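Local coordinates for VgrG protein (Vibrio cholerae, PDB 4DTH) that binds ATP and magnesium through its actin cross-linking domain, a toxin module that probably joins actin monomers covalently to one another, at residues Tyr230-Tyr235 with Lys303-Ser308. Sequence-based numbering, arbitrary orientation.
Sequences YLTSIY and KPQLQS
T232 and Y235, one helical turn apart on helix 221-245, meet Q305 and L306 near the C-terminal end of helix 292-307, an apolar helix-helix packing contact within the actin cross-linking domain. The two closest backbone pairs fix the register: the CA atoms of T232 and Q305 lie 7.3 Å apart, those of Y235 and L306 7.5 Å. Both T232 and Q305 direct their CB atoms across the interface, and their side chains cross at about a right angle. The methyl CG2 of T232 does the touching, 3.7 Å from CB of Q305, with CG slightly farther off. It reaches there because CG2 stands anti to the backbone N (chi1 of OG1 -54°), which leaves the hydroxyl beside that N, hydrogen-bonded to the carbonyl O of F228 in the preceding turn. The polar atom of this buried threonine is therefore satisfied within its own helix, while its methyl faces the neighbour. Q305 offers the aliphatic root of its chain, and the bend about its CB-CG bond (chi2 -69°) turns the carboxamide aside, leaving CB and CG to meet the methyl. L205 of helix 204-212 packs on both T232 and Q305.

L306 applies its two methyls to different parts of Y235, the side chains crossing obliquely. CD1 approaches the ring at its edge, near the ring plane, 4.0 Å from CD2 of the tyrosine; this is rim contact and not stacking on a face. The Y235 side chain also touches M299 and I302 of helix 292-307, and its ring stacks with F322 of helix 312-323, so Y235 links three helices. T232, Y235 and L306 are all buried. The second methyl of L306, CD2, rests against the tyrosine main chain, 3.7 Å from the carbonyl O of Y235.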
ATOM      1  N   TYR A 230       6.810 -14.948  11.600  1.00 19.32           N
ATOM      2  CA  TYR A 230       6.529 -13.813  10.724  1.00 18.37           C
ATOM      3  C   TYR A 230       7.788 -13.412   9.944  1.00 21.32           C
ATOM      4  O   TYR A 230       7.757 -13.384   8.707  1.00 19.69           O
ATOM      5  CB  TYR A 230       5.981 -12.631  11.552  1.00 19.02           C
ATOM      6  CG  TYR A 230       5.716 -11.387  10.728  1.00 18.84           C
ATOM      7  CD1 TYR A 230       4.621 -11.316   9.868  1.00 20.44           C
ATOM      8  CD2 TYR A 230       6.583 -10.301  10.770  1.00 19.37           C
ATOM      9  CE1 TYR A 230       4.384 -10.185   9.092  1.00 19.43           C
ATOM     10  CE2 TYR A 230       6.347  -9.156  10.010  1.00 19.44           C
ATOM     11  CZ  TYR A 230       5.247  -9.105   9.170  1.00 22.28           C
ATOM     12  OH  TYR A 230       5.031  -7.991   8.404  1.00 22.08           O
ATOM     13  N   LEU A 231       8.889 -13.108  10.664  1.00 18.36           N
ATOM     14  CA  LEU A 231      10.149 -12.693  10.037  1.00 17.53           C
ATOM     15  C   LEU A 231      10.741 -13.786   9.165  1.00 19.97           C
ATOM     16  O   LEU A 231      11.114 -13.501   8.029  1.00 18.42           O
ATOM     17  CB  LEU A 231      11.174 -12.236  11.086  1.00 17.92           C
ATOM     18  CG  LEU A 231      10.916 -10.879  11.732  1.00 22.05           C
ATOM     19  CD1 LEU A 231      11.986 -10.571  12.769  1.00 22.37           C
ATOM     20  CD2 LEU A 231      10.856  -9.749  10.671  1.00 24.01           C
ATOM     21  N   THR A 232      10.803 -15.039   9.666  1.00 17.29           N
ATOM     22  CA  THR A 232      11.348 -16.136   8.860  1.00 16.24           C
ATOM     23  C   THR A 232      10.544 -16.308   7.571  1.00 19.27           C
ATOM     24  O   THR A 232      11.149 -16.462   6.520  1.00 18.60           O
ATOM     25  CB  THR A 232      11.480 -17.439   9.662  1.00 20.54           C
ATOM     26  OG1 THR A 232      12.247 -17.194  10.843  1.00 20.24           O
ATOM     27  CG2 THR A 232      12.155 -18.532   8.859  1.00 20.12           C
ATOM     28  N   SER A 233       9.196 -16.240   7.644  1.00 17.25           N
ATOM     29  CA  SER A 233       8.350 -16.368   6.450  1.00 16.69           C
ATOM     30  C   SER A 233       8.692 -15.284   5.419  1.00 19.34           C
ATOM     31  O   SER A 233       8.830 -15.593   4.239  1.00 18.43           O
ATOM     32  CB  SER A 233       6.870 -16.323   6.817  1.00 19.87           C
ATOM     33  OG  SER A 233       6.534 -17.464   7.598  1.00 21.99           O
ATOM     34  N   ILE A 234       8.877 -14.031   5.872  1.00 16.67           N
ATOM     35  CA  ILE A 234       9.233 -12.914   4.990  1.00 15.94           C
ATOM     36  C   ILE A 234      10.630 -13.112   4.391  1.00 18.75           C
ATOM     37  O   ILE A 234      10.802 -12.923   3.186  1.00 17.37           O
ATOM     38  CB  ILE A 234       9.087 -11.549   5.709  1.00 18.35           C
ATOM     39  CG1 ILE A 234       7.591 -11.224   5.919  1.00 18.86           C
ATOM     40  CG2 ILE A 234       9.807 -10.411   4.914  1.00 19.06           C
ATOM     41  CD1 ILE A 234       7.314  -9.950   6.669  1.00 22.33           C
ATOM     42  N   TYR A 235      11.620 -13.478   5.233  1.00 16.79           N
ATOM     43  CA  TYR A 235      13.000 -13.674   4.770  1.00 17.22           C
ATOM     44  C   TYR A 235      13.077 -14.790   3.726  1.00 19.82           C
ATOM     45  O   TYR A 235      13.723 -14.609   2.694  1.00 19.41           O
ATOM     46  CB  TYR A 235      13.950 -13.990   5.942  1.00 18.48           C
ATOM     47  CG  TYR A 235      14.350 -12.829   6.834  1.00 19.61           C
ATOM     48  CD1 TYR A 235      13.444 -11.815   7.151  1.00 21.33           C
ATOM     49  CD2 TYR A 235      15.589 -12.810   7.464  1.00 20.69           C
ATOM     50  CE1 TYR A 235      13.777 -10.800   8.049  1.00 23.34           C
ATOM     51  CE2 TYR A 235      15.939 -11.792   8.349  1.00 21.43           C
ATOM     52  CZ  TYR A 235      15.021 -10.807   8.662  1.00 28.10           C
ATOM     53  OH  TYR A 235      15.396  -9.801   9.513  1.00 26.36           O
ATOM     54  N   LYS A 303      18.917 -17.253  10.646  1.00 21.10           N
ATOM     55  CA  LYS A 303      20.052 -17.582   9.754  1.00 21.51           C
ATOM     56  C   LYS A 303      20.032 -19.062   9.269  1.00 25.00           C
ATOM     57  O   LYS A 303      20.045 -19.270   8.050  1.00 24.58           O
ATOM     58  CB  LYS A 303      21.423 -17.239  10.405  1.00 24.71           C
ATOM     59  CG  LYS A 303      21.658 -15.758  10.743  1.00 36.15           C
ATOM     60  CD  LYS A 303      23.067 -15.526  11.348  1.00 40.07           C
ATOM     61  CE  LYS A 303      23.281 -14.084  11.762  1.00 43.95           C
ATOM     62  NZ  LYS A 303      24.717 -13.703  11.852  1.00 45.72           N
ATOM     63  N   PRO A 304      19.923 -20.092  10.154  1.00 21.73           N
ATOM     64  CA  PRO A 304      19.912 -21.479   9.645  1.00 21.13           C
ATOM     65  C   PRO A 304      18.691 -21.846   8.816  1.00 22.38           C
ATOM     66  O   PRO A 304      18.799 -22.740   7.983  1.00 21.63           O
ATOM     67  CB  PRO A 304      20.010 -22.353  10.908  1.00 23.06           C
ATOM     68  CG  PRO A 304      20.227 -21.437  12.039  1.00 27.80           C
ATOM     69  CD  PRO A 304      19.899 -20.053  11.633  1.00 23.27           C
ATOM     70  N   GLN A 305      17.549 -21.180   9.037  1.00 19.39           N
ATOM     71  CA  GLN A 305      16.337 -21.422   8.244  1.00 18.27           C
ATOM     72  C   GLN A 305      16.598 -21.028   6.779  1.00 21.55           C
ATOM     73  O   GLN A 305      16.214 -21.764   5.870  1.00 21.47           O
ATOM     74  CB  GLN A 305      15.134 -20.664   8.817  1.00 19.06           C
ATOM     75  CG  GLN A 305      14.771 -21.089  10.244  1.00 19.56           C
ATOM     76  CD  GLN A 305      14.199 -22.483  10.349  1.00 25.32           C
ATOM     77  OE1 GLN A 305      13.657 -23.052   9.386  1.00 21.24           O
ATOM     78  NE2 GLN A 305      14.317 -23.071  11.532  1.00 21.26           N
ATOM     79  N   LEU A 306      17.294 -19.901   6.559  1.00 19.22           N
ATOM     80  CA  LEU A 306      17.675 -19.496   5.202  1.00 19.13           C
ATOM     81  C   LEU A 306      18.746 -20.452   4.656  1.00 22.27           C
ATOM     82  O   LEU A 306      18.619 -20.948   3.536  1.00 21.34           O
ATOM     83  CB  LEU A 306      18.234 -18.067   5.208  1.00 18.94           C
ATOM     84  CG  LEU A 306      17.218 -16.914   5.245  1.00 21.94           C
ATOM     85  CD1 LEU A 306      17.868 -15.642   5.756  1.00 21.90           C
ATOM     86  CD2 LEU A 306      16.615 -16.655   3.851  1.00 22.54           C
ATOM     87  N   GLN A 307      19.791 -20.705   5.455  1.00 20.05           N
ATOM     88  CA  GLN A 307      20.932 -21.536   5.070  1.00 20.36           C
ATOM     89  C   GLN A 307      20.667 -23.016   4.802  1.00 23.45           C
ATOM     90  O   GLN A 307      21.484 -23.674   4.162  1.00 23.64           O
ATOM     91  CB  GLN A 307      22.122 -21.294   6.004  1.00 21.87           C
ATOM     92  CG  GLN A 307      22.686 -19.889   5.808  1.00 27.28           C
ATOM     93  CD  GLN A 307      23.574 -19.398   6.924  1.00 41.25           C
ATOM     94  OE1 GLN A 307      24.429 -20.113   7.440  1.00 30.42           O
ATOM     95  NE2 GLN A 307      23.480 -18.103   7.215  1.00 40.90           N
ATOM     96  N   SER A 308      19.509 -23.531   5.256  1.00 20.30           N
ATOM     97  CA  SER A 308      19.161 -24.925   4.992  1.00 19.82           C
ATOM     98  C   SER A 308      18.385 -25.000   3.661  1.00 22.89           C
ATOM     99  O   SER A 308      18.184 -26.084   3.120  1.00 22.52           O
ATOM    100  CB  SER A 308      18.342 -25.507   6.148  1.00 22.84           C
ATOM    101  OG  SER A 308      17.121 -24.802   6.281  1.00 30.80           O
TER